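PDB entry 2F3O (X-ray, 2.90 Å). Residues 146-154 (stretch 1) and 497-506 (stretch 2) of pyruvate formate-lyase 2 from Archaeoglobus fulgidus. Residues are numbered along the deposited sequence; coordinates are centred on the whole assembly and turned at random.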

# COMPACT_ATOMS: atom_id res chain seq x y z
N VAL A 146 27.56 20.81 10.72
CA VAL A 146 26.74 20.78 11.93
C VAL A 146 25.33 20.25 11.66
O VAL A 146 24.74 20.52 10.61
CB VAL A 146 26.81 22.12 12.78
CG1 VAL A 146 27.28 23.28 11.94
CG2 VAL A 146 25.50 22.43 13.49
N LEU A 147 24.83 19.45 12.59
CA LEU A 147 23.51 18.84 12.52
C LEU A 147 22.61 19.47 13.58
O LEU A 147 22.82 19.27 14.77
CB LEU A 147 23.64 17.35 12.84
CG LEU A 147 23.77 16.25 11.78
CD1 LEU A 147 24.28 16.76 10.47
CD2 LEU A 147 24.66 15.13 12.32
N THR A 148 21.61 20.23 13.16
CA THR A 148 20.84 20.99 14.12
C THR A 148 19.66 20.27 14.71
O THR A 148 19.05 20.76 15.64
CB THR A 148 20.23 22.21 13.50
OG1 THR A 148 19.12 21.78 12.71
CG2 THR A 148 21.23 22.92 12.65
N GLU A 149 19.31 19.10 14.19
CA GLU A 149 18.10 18.41 14.67
C GLU A 149 18.27 17.77 16.04
O GLU A 149 17.33 17.18 16.55
CB GLU A 149 17.61 17.38 13.66
CG GLU A 149 17.08 18.01 12.40
CD GLU A 149 16.91 17.00 11.29
OE1 GLU A 149 15.98 17.15 10.47
OE2 GLU A 149 17.72 16.05 11.22
N ILE A 150 19.45 17.93 16.62
CA ILE A 150 19.75 17.59 18.02
C ILE A 150 18.86 18.46 18.89
O ILE A 150 18.39 18.04 19.97
CB ILE A 150 21.22 17.96 18.35
CG1 ILE A 150 22.18 17.24 17.44
CG2 ILE A 150 21.59 17.56 19.76
CD1 ILE A 150 22.59 15.89 17.98
N ALA A 151 18.60 19.66 18.39
CA ALA A 151 17.91 20.68 19.15
C ALA A 151 16.41 20.61 18.97
O ALA A 151 15.67 21.30 19.69
CB ALA A 151 18.42 22.05 18.74
N GLY A 152 15.96 19.79 18.02
CA GLY A 152 14.54 19.74 17.65
C GLY A 152 14.38 20.10 16.18
O GLY A 152 15.38 20.28 15.48
N ILE A 153 13.14 20.22 15.70
CA ILE A 153 12.93 20.49 14.28
C ILE A 153 12.53 21.92 13.94
O ILE A 153 13.32 22.61 13.30
CB ILE A 153 11.95 19.51 13.61
CG1 ILE A 153 12.30 18.07 13.99
CG2 ILE A 153 11.95 19.71 12.08
CD1 ILE A 153 13.61 17.62 13.46
N SER A 154 11.34 22.34 14.34
CA SER A 154 10.81 23.67 13.98
C SER A 154 10.93 24.00 12.48
O SER A 154 10.62 23.15 11.63
CB SER A 154 11.47 24.77 14.82
OG SER A 154 11.18 24.64 16.19
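Stretch 2, residues 497-506: GSNVLSYANA

The most unusual feature of this contact is the way one asparagine side chain of a helix serves two backbone carbonyls at once, one in each stretch. Asn505 ND2 donates to Glu149 O in the first stretch (3.0 Å, with an N-H...O angle of 158°) and also to Leu501 O, one turn earlier in its own helix (2.9 Å, 174°). An amide nitrogen has two hydrogens, so both carbonyls can be served, and asparagine is short enough to remain close to its helix while doing so.

Residues 497-506 are helical throughout, part of a helix that extends beyond both ends of the stretch. Backbone bonds such as Leu501 N to Gly497 O (3.0 Å) and Asn505 N to Leu501 O (2.8 Å) hold the regular i to i-4 pattern. Val146 and Leu147 belong to a strand; farther on, Ala151 N donates to Thr148 O (3.0 Å). The two stretches advance in the same sense: Leu147 CA lies 6.9 Å from Ser498 CA, Glu149 CA 6.1 Å from Leu501 CA, and Gly152 CA 6.6 Å from Asn505 CA. Contacts therefore recur about once per helical turn.

At the start, Leu147 points toward the helix, and its CD2 lies 4.4 Å from Gly497 CA. The lack of a side chain at Gly497 matters here, because a CB would point toward the first stretch and sit a tight 3.1 Å from Leu147 CD2. Leu147 CG also packs 4.1 Å from Leu501 CD2. Ile150 starts away from the helix at CB, yet its chain bends back to place CD1 4.3 Å from the same Leu501 CD2, so Leu501 meets two branched apolar side chains.

Glu149, buried and directed toward the helix, brings a carboxylate into this setting. Ser498 OG donates to Glu149 OE2 at 2.7 Å, a short bond that helps satisfy the buried acid, while OE1 is hydrogen-bonded elsewhere in the structure. Glu149 OE2 also lies 3.1 Å from Ser498 O, but both are acceptors and no hydrogen bond joins them. The side chain of Leu501 borders the carboxylate, with Leu501 CB 3.9 Å from Glu149 OE2.

Farther along, Asn505 OD1 lies 3.4 Å from Gly152 CA and 3.4 Å from Ile153 CG1. Gly152 has phi/psi of 120/-174°, where a CB would be jammed against the preceding carbonyl oxygen, so the backbone itself calls for glycine. Ile153 then points toward the helix and covers the asparagine end of the contact. Together the two stretches bury 407 Å², counting both sides.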

# COMPACT_ATOMS: atom_id res chain seq x y z
N GLY A 497 23.02 10.85 9.31
CA GLY A 497 22.90 11.47 10.61
C GLY A 497 21.55 12.13 10.83
O GLY A 497 20.94 11.95 11.88
N SER A 498 21.07 12.86 9.84
CA SER A 498 19.86 13.61 10.00
C SER A 498 18.67 12.69 10.08
O SER A 498 17.70 12.98 10.77
CB SER A 498 19.68 14.57 8.84
OG SER A 498 18.37 15.09 8.79
N ASN A 499 18.75 11.57 9.38
CA ASN A 499 17.69 10.58 9.40
C ASN A 499 17.58 9.89 10.73
O ASN A 499 16.47 9.68 11.24
CB ASN A 499 17.88 9.59 8.27
CG ASN A 499 17.39 10.14 6.94
OD1 ASN A 499 16.61 11.08 6.93
ND2 ASN A 499 17.86 9.57 5.84
N VAL A 500 18.72 9.57 11.33
CA VAL A 500 18.70 9.01 12.66
C VAL A 500 18.07 10.01 13.62
O VAL A 500 17.18 9.67 14.38
CB VAL A 500 20.10 8.58 13.14
CG1 VAL A 500 20.07 8.17 14.60
CG2 VAL A 500 20.62 7.43 12.31
N LEU A 501 18.48 11.27 13.51
CA LEU A 501 17.92 12.33 14.34
C LEU A 501 16.43 12.54 14.12
O LEU A 501 15.72 12.92 15.06
CB LEU A 501 18.68 13.63 14.08
CG LEU A 501 19.80 14.08 15.02
CD1 LEU A 501 20.05 13.06 16.06
CD2 LEU A 501 21.09 14.43 14.28
N SER A 502 15.94 12.32 12.89
CA SER A 502 14.53 12.56 12.57
C SER A 502 13.65 11.47 13.15
O SER A 502 12.52 11.70 13.59
CB SER A 502 14.30 12.68 11.07
OG SER A 502 13.95 14.02 10.75
N TYR A 503 14.19 10.27 13.16
CA TYR A 503 13.59 9.16 13.85
C TYR A 503 13.62 9.46 15.36
O TYR A 503 12.64 9.22 16.07
CB TYR A 503 14.39 7.93 13.48
CG TYR A 503 14.07 6.67 14.22
CD1 TYR A 503 12.75 6.23 14.40
CD2 TYR A 503 15.10 5.86 14.69
CE1 TYR A 503 12.49 5.05 15.06
CE2 TYR A 503 14.85 4.69 15.35
CZ TYR A 503 13.55 4.28 15.54
OH TYR A 503 13.34 3.08 16.21
N ALA A 504 14.73 10.03 15.83
CA ALA A 504 14.90 10.36 17.24
C ALA A 504 13.90 11.40 17.72
O ALA A 504 13.36 11.26 18.83
CB ALA A 504 16.31 10.83 17.52
N ASN A 505 13.65 12.41 16.89
CA ASN A 505 12.64 13.41 17.19
C ASN A 505 11.27 12.76 17.27
O ASN A 505 10.57 12.93 18.26
CB ASN A 505 12.64 14.50 16.15
CG ASN A 505 13.57 15.66 16.50
OD1 ASN A 505 13.13 16.69 17.04
ND2 ASN A 505 14.88 15.51 16.18
N ALA A 506 10.92 11.96 16.27
CA ALA A 506 9.64 11.25 16.24
C ALA A 506 9.40 10.42 17.48
O ALA A 506 8.27 10.24 17.90
CB ALA A 506 9.55 10.37 15.01